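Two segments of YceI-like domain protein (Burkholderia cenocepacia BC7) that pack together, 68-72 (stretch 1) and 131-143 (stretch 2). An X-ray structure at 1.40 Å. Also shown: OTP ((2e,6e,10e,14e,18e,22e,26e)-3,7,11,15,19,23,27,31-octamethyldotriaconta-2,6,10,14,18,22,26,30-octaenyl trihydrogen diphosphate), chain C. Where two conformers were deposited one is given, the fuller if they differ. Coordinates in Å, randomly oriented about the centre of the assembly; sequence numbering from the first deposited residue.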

# COMPACT_ATOMS: atom_id res chain seq x y z
N LYS A 68 2.32 16.20 -11.02
CA LYS A 68 1.07 15.88 -11.71
C LYS A 68 1.09 14.56 -12.47
O LYS A 68 0.14 13.78 -12.39
CB LYS A 68 0.69 17.03 -12.64
CG LYS A 68 -0.65 16.82 -13.34
CD LYS A 68 -1.03 18.02 -14.20
CE LYS A 68 -2.24 17.71 -15.07
NZ LYS A 68 -3.42 17.26 -14.28
N ASP A 69 2.17 14.28 -13.19
CA ASP A 69 2.21 13.05 -13.99
C ASP A 69 2.30 11.81 -13.14
O ASP A 69 1.94 10.72 -13.60
CB ASP A 69 3.39 13.01 -14.97
CG ASP A 69 3.27 14.02 -16.08
OD1 ASP A 69 2.14 14.43 -16.40
OD2 ASP A 69 4.33 14.37 -16.65
N TRP A 70 2.80 11.96 -11.92
CA TRP A 70 2.97 10.83 -11.00
C TRP A 70 1.82 10.82 -10.00
O TRP A 70 0.70 10.56 -10.41
CB TRP A 70 4.37 10.85 -10.37
CG TRP A 70 5.39 10.31 -11.33
CD1 TRP A 70 6.23 11.02 -12.15
CD2 TRP A 70 5.66 8.93 -11.60
NE1 TRP A 70 6.99 10.17 -12.89
CE2 TRP A 70 6.67 8.88 -12.58
CE3 TRP A 70 5.14 7.72 -11.10
CZ2 TRP A 70 7.17 7.67 -13.06
CZ3 TRP A 70 5.65 6.55 -11.59
CH2 TRP A 70 6.65 6.52 -12.55
N PHE A 71 2.04 11.10 -8.72
CA PHE A 71 0.92 11.03 -7.79
C PHE A 71 -0.07 12.19 -7.90
O PHE A 71 -1.21 12.07 -7.48
CB PHE A 71 1.39 10.99 -6.33
CG PHE A 71 2.14 9.74 -5.94
CD1 PHE A 71 2.04 8.56 -6.65
CD2 PHE A 71 3.01 9.79 -4.87
CE1 PHE A 71 2.76 7.45 -6.26
CE2 PHE A 71 3.72 8.68 -4.48
CZ PHE A 71 3.61 7.52 -5.17
N ASP A 72 0.38 13.33 -8.39
CA ASP A 72 -0.42 14.56 -8.34
C ASP A 72 -0.91 14.79 -6.90
O ASP A 72 -2.12 14.93 -6.64
CB ASP A 72 -1.57 14.50 -9.33
CG ASP A 72 -2.22 15.86 -9.59
OD1 ASP A 72 -1.80 16.89 -9.01
OD2 ASP A 72 -3.16 15.88 -10.40
N LYS A 131 -0.71 -2.53 -11.12
CA LYS A 131 -0.20 -1.82 -12.27
C LYS A 131 -0.39 -0.33 -12.02
O LYS A 131 -1.50 0.14 -11.84
CB LYS A 131 -0.97 -2.21 -13.53
CG LYS A 131 -0.72 -3.63 -13.98
CD LYS A 131 -1.48 -3.95 -15.26
CE LYS A 131 -0.89 -5.16 -15.98
NZ LYS A 131 -0.43 -6.22 -15.03
N ARG A 132 0.71 0.42 -12.04
CA ARG A 132 0.62 1.87 -11.84
C ARG A 132 -0.29 2.52 -12.87
O ARG A 132 -0.99 3.49 -12.55
CB ARG A 132 2.01 2.53 -11.82
CG ARG A 132 2.79 2.47 -13.13
CD ARG A 132 4.20 3.00 -12.94
NE ARG A 132 4.95 2.94 -14.19
CZ ARG A 132 4.81 3.80 -15.19
NH1 ARG A 132 3.95 4.81 -15.11
NH2 ARG A 132 5.55 3.64 -16.29
N SER A 133 -0.28 1.99 -14.09
CA SER A 133 -1.11 2.54 -15.16
C SER A 133 -2.61 2.48 -14.85
O SER A 133 -3.37 3.33 -15.31
CB SER A 133 -0.86 1.80 -16.49
OG SER A 133 -1.16 0.43 -16.36
N ALA A 134 -3.04 1.49 -14.06
CA ALA A 134 -4.44 1.35 -13.70
C ALA A 134 -4.95 2.53 -12.89
O ALA A 134 -6.14 2.81 -12.85
CB ALA A 134 -4.66 0.07 -12.91
N PHE A 135 -4.03 3.22 -12.22
CA PHE A 135 -4.38 4.39 -11.41
C PHE A 135 -3.83 5.70 -12.02
O PHE A 135 -3.83 6.73 -11.37
CB PHE A 135 -3.84 4.18 -9.99
CG PHE A 135 -4.38 2.96 -9.33
CD1 PHE A 135 -5.58 3.02 -8.63
CD2 PHE A 135 -3.72 1.72 -9.42
CE1 PHE A 135 -6.12 1.91 -8.05
CE2 PHE A 135 -4.26 0.60 -8.83
CZ PHE A 135 -5.46 0.69 -8.14
N ASN A 136 -3.37 5.58 -13.27
CA ASN A 136 -2.81 6.69 -14.02
C ASN A 136 -1.61 7.31 -13.28
O ASN A 136 -1.37 8.51 -13.39
CB ASN A 136 -3.91 7.74 -14.32
CG ASN A 136 -3.79 8.34 -15.70
OD1 ASN A 136 -3.41 7.66 -16.65
ND2 ASN A 136 -4.09 9.63 -15.81
N VAL A 137 -0.85 6.50 -12.54
CA VAL A 137 0.36 6.95 -11.83
C VAL A 137 1.57 6.78 -12.76
O VAL A 137 2.03 5.67 -13.03
CB VAL A 137 0.55 6.19 -10.51
CG1 VAL A 137 1.89 6.53 -9.86
CG2 VAL A 137 -0.61 6.53 -9.56
N GLY A 138 2.06 7.91 -13.23
CA GLY A 138 3.15 7.97 -14.21
C GLY A 138 2.55 8.02 -15.60
O GLY A 138 2.61 7.04 -16.36
N THR A 139 1.99 9.16 -15.95
CA THR A 139 1.39 9.37 -17.26
C THR A 139 2.25 10.31 -18.07
O THR A 139 3.38 10.62 -17.70
CB THR A 139 -0.03 9.91 -17.14
OG1 THR A 139 -0.03 11.18 -16.46
CG2 THR A 139 -0.87 9.00 -16.39
N GLY A 140 1.74 10.77 -19.20
CA GLY A 140 2.53 11.60 -20.09
C GLY A 140 3.76 10.84 -20.56
O GLY A 140 3.66 9.70 -20.98
N GLU A 141 4.93 11.46 -20.49
CA GLU A 141 6.16 10.79 -20.90
C GLU A 141 6.46 9.55 -20.06
O GLU A 141 7.19 8.66 -20.51
CB GLU A 141 7.34 11.76 -20.85
CG GLU A 141 7.25 12.82 -21.93
CD GLU A 141 8.43 13.76 -21.92
OE1 GLU A 141 9.21 13.74 -20.94
OE2 GLU A 141 8.57 14.53 -22.89
N TRP A 142 5.88 9.47 -18.87
CA TRP A 142 6.15 8.33 -18.02
C TRP A 142 5.26 7.11 -18.28
O TRP A 142 5.36 6.11 -17.57
CB TRP A 142 6.05 8.75 -16.54
CG TRP A 142 7.04 9.79 -16.20
CD1 TRP A 142 6.81 11.13 -16.09
CD2 TRP A 142 8.45 9.61 -15.97
NE1 TRP A 142 7.98 11.79 -15.79
CE2 TRP A 142 9.00 10.87 -15.70
CE3 TRP A 142 9.28 8.49 -15.94
CZ2 TRP A 142 10.36 11.06 -15.43
CZ3 TRP A 142 10.63 8.67 -15.66
CH2 TRP A 142 11.15 9.95 -15.40
N LYS A 143 4.41 7.17 -19.31
CA LYS A 143 3.63 5.98 -19.68
C LYS A 143 4.54 4.87 -20.18
O LYS A 143 4.19 3.69 -20.08
CB LYS A 143 2.60 6.30 -20.77
CG LYS A 143 1.41 7.12 -20.29
CD LYS A 143 0.31 7.27 -21.33
CE LYS A 143 0.72 8.12 -22.50
NZ LYS A 143 -0.43 8.29 -23.43
O7 OTP C . 18.22 6.28 -15.41
P2 OTP C . 16.73 6.53 -15.44
O5 OTP C . 16.42 7.67 -16.39
O6 OTP C . 16.01 5.28 -15.91
O4 OTP C . 16.22 6.90 -13.99
P1 OTP C . 14.79 7.52 -13.66
O2 OTP C . 14.84 9.03 -13.83
O3 OTP C . 13.74 6.94 -14.59
O1 OTP C . 14.45 7.17 -12.15
C40 OTP C . 13.24 6.53 -11.78
C39 OTP C . 13.19 6.72 -10.27
C37 OTP C . 12.22 6.20 -9.47
C38 OTP C . 12.36 6.52 -7.98
C36 OTP C . 11.03 5.36 -9.98
C35 OTP C . 9.73 5.93 -9.36
C34 OTP C . 8.66 4.84 -9.16
C32 OTP C . 7.62 5.07 -8.29
C33 OTP C . 7.51 6.40 -7.52
C31 OTP C . 6.54 4.00 -8.09
C30 OTP C . 5.14 4.64 -8.23
C29 OTP C . 4.37 4.22 -6.97
C27 OTP C . 3.15 3.59 -7.03
C28 OTP C . 2.40 3.26 -8.32
C26 OTP C . 2.54 3.22 -5.68
C25 OTP C . 1.05 3.56 -5.62
C24 OTP C . 0.73 3.05 -4.21
C22 OTP C . 0.27 3.87 -3.22
C23 OTP C . -0.02 5.36 -3.43
C21 OTP C . 0.01 3.22 -1.87
C20 OTP C . -1.48 2.88 -1.85
C19 OTP C . -1.64 1.78 -0.80
C17 OTP C . -2.62 1.85 0.17
C18 OTP C . -3.58 3.04 0.22
C16 OTP C . -2.79 0.75 1.23
C15 OTP C . -1.68 -0.31 1.17
C14 OTP C . -2.15 -1.53 1.98
C12 OTP C . -2.97 -2.48 1.40
C13 OTP C . -3.44 -2.40 -0.06
C11 OTP C . -3.45 -3.69 2.21
C10 OTP C . -3.48 -3.41 3.72
C9 OTP C . -4.27 -4.60 4.30
C7 OTP C . -4.74 -4.58 5.59
C8 OTP C . -4.49 -3.37 6.50
C6 OTP C . -5.52 -5.81 6.08
C5 OTP C . -5.06 -6.23 7.47
C4 OTP C . -5.46 -7.71 7.59
C2 OTP C . -6.50 -8.18 8.36
C3 OTP C . -6.74 -9.69 8.35
C1 OTP C . -7.41 -7.28 9.20
O HOH W 1 -2.10 12.90 -14.44
O HOH W 2 5.05 14.16 -19.19

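Stretch 1 (68-72) has no regular secondary structure; stretch 2 (131-143) is mostly loop and turn, with short 3-10 segments at 132-134 and 141-142. The closest CA atoms across the contact are those of W70 and G138, 4.3 Å apart. One carbonyl joins the backbones: D69 O accepts hydrogen bonds from G138 N and T139 N, both at 2.8 Å, and the T139 bond is the straighter (157° against 130° at the hydrogen). Two successive amides thus converge on a single oxygen.

The CB of W70 points away from stretch 2, but the indole returns to it, and W70 as a whole has the largest area covered by the other stretch. G138 CA sits over the face of its six-membered ring, 3.7 Å from the centroid and 11° off the normal, a CH-pi contact. A CB on G138 would fall 2.9 Å from W70 CZ3 and 2.2 Å from R132 NH1, and the backbone angles by themselves call for glycine. V137 CG1 approaches the edge of the same indole, 3.7 Å from W70 CE3, and also lies 3.8 Å from F71 CD1. W70 turns its edge toward the face of W142: the five-membered rings are 4.3 Å apart between centroids, with planes at 55°, and W70 NE1 reaches to 3.3 Å from W142 CG.

R132 braces the loop from within stretch 2. Its NH1 donates to V137 O (3.0 Å) and G138 O (2.9 Å), its NH2 to W142 O (2.8 Å), while W70 CH2 lies over one face of the guanidinium. Water 2 bridges the stretches, donating to D69 OD2 (2.6 Å) and accepting from E141 N (3.0 Å). The OTP chain runs along the apolar side chains, with C28 3.7 Å from V137 CG1 and C29 3.7 Å from F71 CE1.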